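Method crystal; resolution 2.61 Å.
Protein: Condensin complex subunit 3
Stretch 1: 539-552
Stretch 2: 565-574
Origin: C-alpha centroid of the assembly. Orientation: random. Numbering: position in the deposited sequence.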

# COMPACT_ATOMS: atom_id res chain seq x y z
N LEU A 539 -24.48 -2.64 17.77
CA LEU A 539 -25.17 -3.92 17.83
C LEU A 539 -25.29 -4.54 16.44
O LEU A 539 -25.21 -5.77 16.30
CB LEU A 539 -26.55 -3.73 18.45
CG LEU A 539 -27.02 -4.79 19.46
CD1 LEU A 539 -26.05 -4.92 20.63
CD2 LEU A 539 -28.40 -4.44 19.97
N LYS A 540 -25.47 -3.72 15.41
CA LYS A 540 -25.46 -4.22 14.04
C LYS A 540 -24.13 -4.88 13.71
O LYS A 540 -24.09 -5.94 13.09
CB LYS A 540 -25.75 -3.09 13.06
CG LYS A 540 -27.17 -2.56 13.11
CD LYS A 540 -27.30 -1.33 12.24
CE LYS A 540 -28.70 -0.75 12.29
NZ LYS A 540 -29.66 -1.53 11.45
N CYS A 541 -23.02 -4.25 14.12
CA CYS A 541 -21.71 -4.83 13.87
C CYS A 541 -21.53 -6.14 14.62
O CYS A 541 -20.86 -7.05 14.14
CB CYS A 541 -20.61 -3.85 14.26
SG CYS A 541 -20.59 -2.34 13.28
N THR A 542 -22.14 -6.27 15.81
CA THR A 542 -22.06 -7.52 16.54
C THR A 542 -22.83 -8.62 15.83
O THR A 542 -22.40 -9.78 15.81
CB THR A 542 -22.59 -7.33 17.97
OG1 THR A 542 -21.71 -6.45 18.68
CG2 THR A 542 -22.67 -8.65 18.72
N ALA A 543 -23.97 -8.27 15.23
CA ALA A 543 -24.75 -9.25 14.49
C ALA A 543 -24.00 -9.75 13.26
O ALA A 543 -23.93 -10.96 13.01
CB ALA A 543 -26.09 -8.65 14.08
N ILE A 544 -23.41 -8.84 12.49
CA ILE A 544 -22.71 -9.23 11.27
C ILE A 544 -21.57 -10.19 11.59
O ILE A 544 -21.40 -11.22 10.94
CB ILE A 544 -22.19 -7.98 10.52
CG1 ILE A 544 -23.34 -7.06 10.12
CG2 ILE A 544 -21.39 -8.38 9.28
CD1 ILE A 544 -24.31 -7.64 9.11
N ARG A 545 -20.76 -9.85 12.60
CA ARG A 545 -19.64 -10.72 12.96
C ARG A 545 -20.13 -12.07 13.46
O ARG A 545 -19.57 -13.11 13.11
CB ARG A 545 -18.77 -10.05 14.02
CG ARG A 545 -18.14 -8.73 13.60
CD ARG A 545 -17.11 -8.27 14.62
NE ARG A 545 -16.84 -6.84 14.54
CZ ARG A 545 -17.47 -5.91 15.25
NH1 ARG A 545 -18.42 -6.25 16.11
NH2 ARG A 545 -17.15 -4.64 15.09
N THR A 546 -21.17 -12.07 14.29
CA THR A 546 -21.67 -13.31 14.87
C THR A 546 -22.23 -14.23 13.80
O THR A 546 -21.83 -15.40 13.69
CB THR A 546 -22.73 -13.00 15.92
OG1 THR A 546 -22.19 -12.09 16.88
CG2 THR A 546 -23.16 -14.28 16.63
N LEU A 547 -23.16 -13.72 12.99
CA LEU A 547 -23.78 -14.55 11.96
C LEU A 547 -22.76 -15.01 10.93
O LEU A 547 -22.81 -16.15 10.47
CB LEU A 547 -24.92 -13.77 11.30
CG LEU A 547 -26.14 -13.58 12.20
CD1 LEU A 547 -26.94 -12.37 11.80
CD2 LEU A 547 -27.01 -14.82 12.17
N THR A 548 -21.81 -14.15 10.58
CA THR A 548 -20.77 -14.54 9.63
C THR A 548 -19.90 -15.65 10.21
O THR A 548 -19.56 -16.61 9.50
CB THR A 548 -19.91 -13.34 9.25
OG1 THR A 548 -20.74 -12.33 8.65
CG2 THR A 548 -18.84 -13.74 8.24
N ASP A 549 -19.53 -15.55 11.48
CA ASP A 549 -18.67 -16.56 12.09
C ASP A 549 -19.42 -17.86 12.32
O ASP A 549 -18.82 -18.94 12.22
CB ASP A 549 -18.09 -16.03 13.39
CG ASP A 549 -16.92 -15.09 13.16
OD1 ASP A 549 -16.72 -14.66 12.01
OD2 ASP A 549 -16.20 -14.78 14.13
N MET A 550 -20.71 -17.80 12.63
CA MET A 550 -21.49 -19.03 12.78
C MET A 550 -21.56 -19.80 11.47
O MET A 550 -21.50 -21.03 11.47
CB MET A 550 -22.89 -18.70 13.29
CG MET A 550 -22.93 -18.21 14.73
SD MET A 550 -24.58 -18.08 15.44
CE MET A 550 -25.36 -16.95 14.31
N LEU A 551 -21.67 -19.09 10.34
CA LEU A 551 -21.68 -19.76 9.05
C LEU A 551 -20.33 -20.40 8.75
O LEU A 551 -20.26 -21.58 8.38
CB LEU A 551 -22.05 -18.77 7.95
CG LEU A 551 -23.52 -18.35 7.87
CD1 LEU A 551 -23.68 -17.14 6.98
CD2 LEU A 551 -24.37 -19.50 7.37
N ILE A 552 -19.25 -19.64 8.90
CA ILE A 552 -17.92 -20.16 8.62
C ILE A 552 -17.59 -21.32 9.55
O ILE A 552 -17.05 -22.34 9.12
CB ILE A 552 -16.88 -19.03 8.73
CG1 ILE A 552 -17.12 -18.00 7.63
CG2 ILE A 552 -15.46 -19.59 8.64
CD1 ILE A 552 -16.42 -16.68 7.86
N ALA A 565 -32.78 -14.05 5.46
CA ALA A 565 -32.68 -13.03 6.50
C ALA A 565 -31.24 -12.60 6.72
O ALA A 565 -30.96 -11.41 6.93
CB ALA A 565 -33.29 -13.55 7.81
N ILE A 566 -30.30 -13.55 6.67
CA ILE A 566 -28.90 -13.21 6.85
C ILE A 566 -28.38 -12.43 5.65
O ILE A 566 -27.70 -11.41 5.80
CB ILE A 566 -28.08 -14.48 7.11
CG1 ILE A 566 -28.39 -15.03 8.50
CG2 ILE A 566 -26.58 -14.21 6.97
CD1 ILE A 566 -27.86 -16.41 8.77
N SER A 567 -28.70 -12.90 4.44
CA SER A 567 -28.30 -12.17 3.24
C SER A 567 -28.87 -10.75 3.26
O SER A 567 -28.21 -9.81 2.81
CB SER A 567 -28.77 -12.92 2.00
OG SER A 567 -28.20 -14.22 1.95
N SER A 568 -30.08 -10.59 3.78
CA SER A 568 -30.70 -9.27 3.83
C SER A 568 -29.84 -8.29 4.62
O SER A 568 -29.53 -7.19 4.14
CB SER A 568 -32.10 -9.37 4.44
OG SER A 568 -32.66 -8.09 4.65
N ILE A 569 -29.46 -8.66 5.85
CA ILE A 569 -28.68 -7.74 6.67
C ILE A 569 -27.31 -7.50 6.05
O ILE A 569 -26.74 -6.41 6.20
CB ILE A 569 -28.56 -8.25 8.12
CG1 ILE A 569 -27.72 -9.53 8.19
CG2 ILE A 569 -29.94 -8.51 8.70
CD1 ILE A 569 -27.31 -9.90 9.59
N LEU A 570 -26.76 -8.49 5.35
CA LEU A 570 -25.50 -8.30 4.65
C LEU A 570 -25.66 -7.29 3.51
O LEU A 570 -24.76 -6.48 3.27
CB LEU A 570 -24.98 -9.63 4.12
CG LEU A 570 -24.45 -10.62 5.16
CD1 LEU A 570 -24.22 -11.98 4.54
CD2 LEU A 570 -23.17 -10.10 5.79
N PHE A 571 -26.79 -7.33 2.80
CA PHE A 571 -27.07 -6.32 1.79
C PHE A 571 -27.24 -4.95 2.43
O PHE A 571 -26.61 -3.97 2.01
CB PHE A 571 -28.32 -6.68 0.99
CG PHE A 571 -28.13 -7.81 0.03
CD1 PHE A 571 -27.16 -7.74 -0.95
CD2 PHE A 571 -28.94 -8.93 0.09
CE1 PHE A 571 -26.99 -8.77 -1.84
CE2 PHE A 571 -28.77 -9.97 -0.80
CZ PHE A 571 -27.80 -9.89 -1.77
N GLU A 572 -28.10 -4.86 3.44
CA GLU A 572 -28.37 -3.58 4.08
C GLU A 572 -27.08 -2.96 4.62
O GLU A 572 -26.83 -1.76 4.43
CB GLU A 572 -29.39 -3.77 5.20
CG GLU A 572 -30.03 -2.50 5.69
CD GLU A 572 -31.14 -2.76 6.69
OE1 GLU A 572 -31.34 -1.92 7.59
OE2 GLU A 572 -31.80 -3.81 6.58
N ALA A 573 -26.25 -3.76 5.28
CA ALA A 573 -24.99 -3.25 5.80
C ALA A 573 -24.13 -2.68 4.69
O ALA A 573 -23.58 -1.58 4.81
CB ALA A 573 -24.23 -4.36 6.53
N LEU A 574 -24.00 -3.42 3.58
CA LEU A 574 -23.12 -3.00 2.50
C LEU A 574 -23.60 -1.70 1.85
O LEU A 574 -22.78 -0.99 1.25
CB LEU A 574 -23.03 -4.11 1.45
CG LEU A 574 -22.11 -3.86 0.26
CD1 LEU A 574 -20.76 -3.33 0.68
CD2 LEU A 574 -21.95 -5.14 -0.53

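The tightest point between these two helices is a methyl-to-methyl approach of 3.3 Å, from Leu547 CD1 to Ile569 CD1, closer than apolar carbons usually settle and best read with the 2.61 Å resolution in mind. No hydrogen bond crosses the contact; what joins the stretches is almost wholly the packing of aliphatic side chains, with 379 Å² buried over both sides. The helices, 539-552 and 565-574, run in broadly opposing directions, with 133° between their N-to-C directions and a closest axial approach of 10.7 Å. That spacing leaves room for branched side chains to fill the gap. The register follows from the opposed directions: Lys540 lies nearest Ala573, Ile544 nearest Leu570 and Leu547 nearest Ile566, the last two pairs with CA atoms 7.2 and 7.4 Å apart.

Ile569 sits at the center of the packing. Its CB points toward the first helix, and with chi1 at p and chi2 at t its CD1 reaches both Leu547 CD1 and, at 3.8 Å, Ile544 CD1. Ile544 starts from a sideways CB, but its side chain, m at both chi1 and chi2, ends nearer the partner helix. From there Ile544 CD1 also meets Ala573 CB at 4.2 Å, while Ile544 CG2 lies 4.3 Å from Leu570 CD2. Ile544 CD1 lies just as near Leu570 CD2, at 4.3 Å, so both branches of this isoleucine pack on that leucine; Ile544 has the largest area covered by the other stretch, 69 Å². The single methyl of Ala573 fills its place without reaching far: its CB points toward the first helix and meets the end of the longer isoleucine.

Leu547 and Leu551, one helical turn apart, both direct CB toward the second helix and share Ile566. Leu547 CD2 lies 3.8 Å from Ile566 CD1, and Leu551 CD1 lies 4.1 Å from Ile566 CG2. Ile566 has chi1 at m and chi2 at t. All three are buried, as suits side chains with no polar group to satisfy.

Thr548 brings a hydroxyl to this apolar surface, its OG1 standing 4.4 Å from Leu570 CD2. The polarity is dealt with inside its own helix: with chi1 at m, Thr548 OG1 donates a 2.6 Å hydrogen bond to Ile544 O, the same carbonyl that accepts the backbone bond from Thr548 N at 3.0 Å. Thr546 OG1 makes the matching 2.6 Å bond to Thr542 O, but this side chain is out of reach of the second helix.

Charge appears at the Lys540 end. Lys540 NZ and Glu572 OE1 are 4.2 Å apart, opposite charges near each other but beyond a salt bridge. Glu572 is exposed, its CB toward the first helix; Lys540 leaves its backbone sideways and its end comes nearer. Since NZ is also hydrogen-bonded elsewhere in the structure, the lysine does not depend on this glutamate, and any attraction between them only supplements the aliphatic packing.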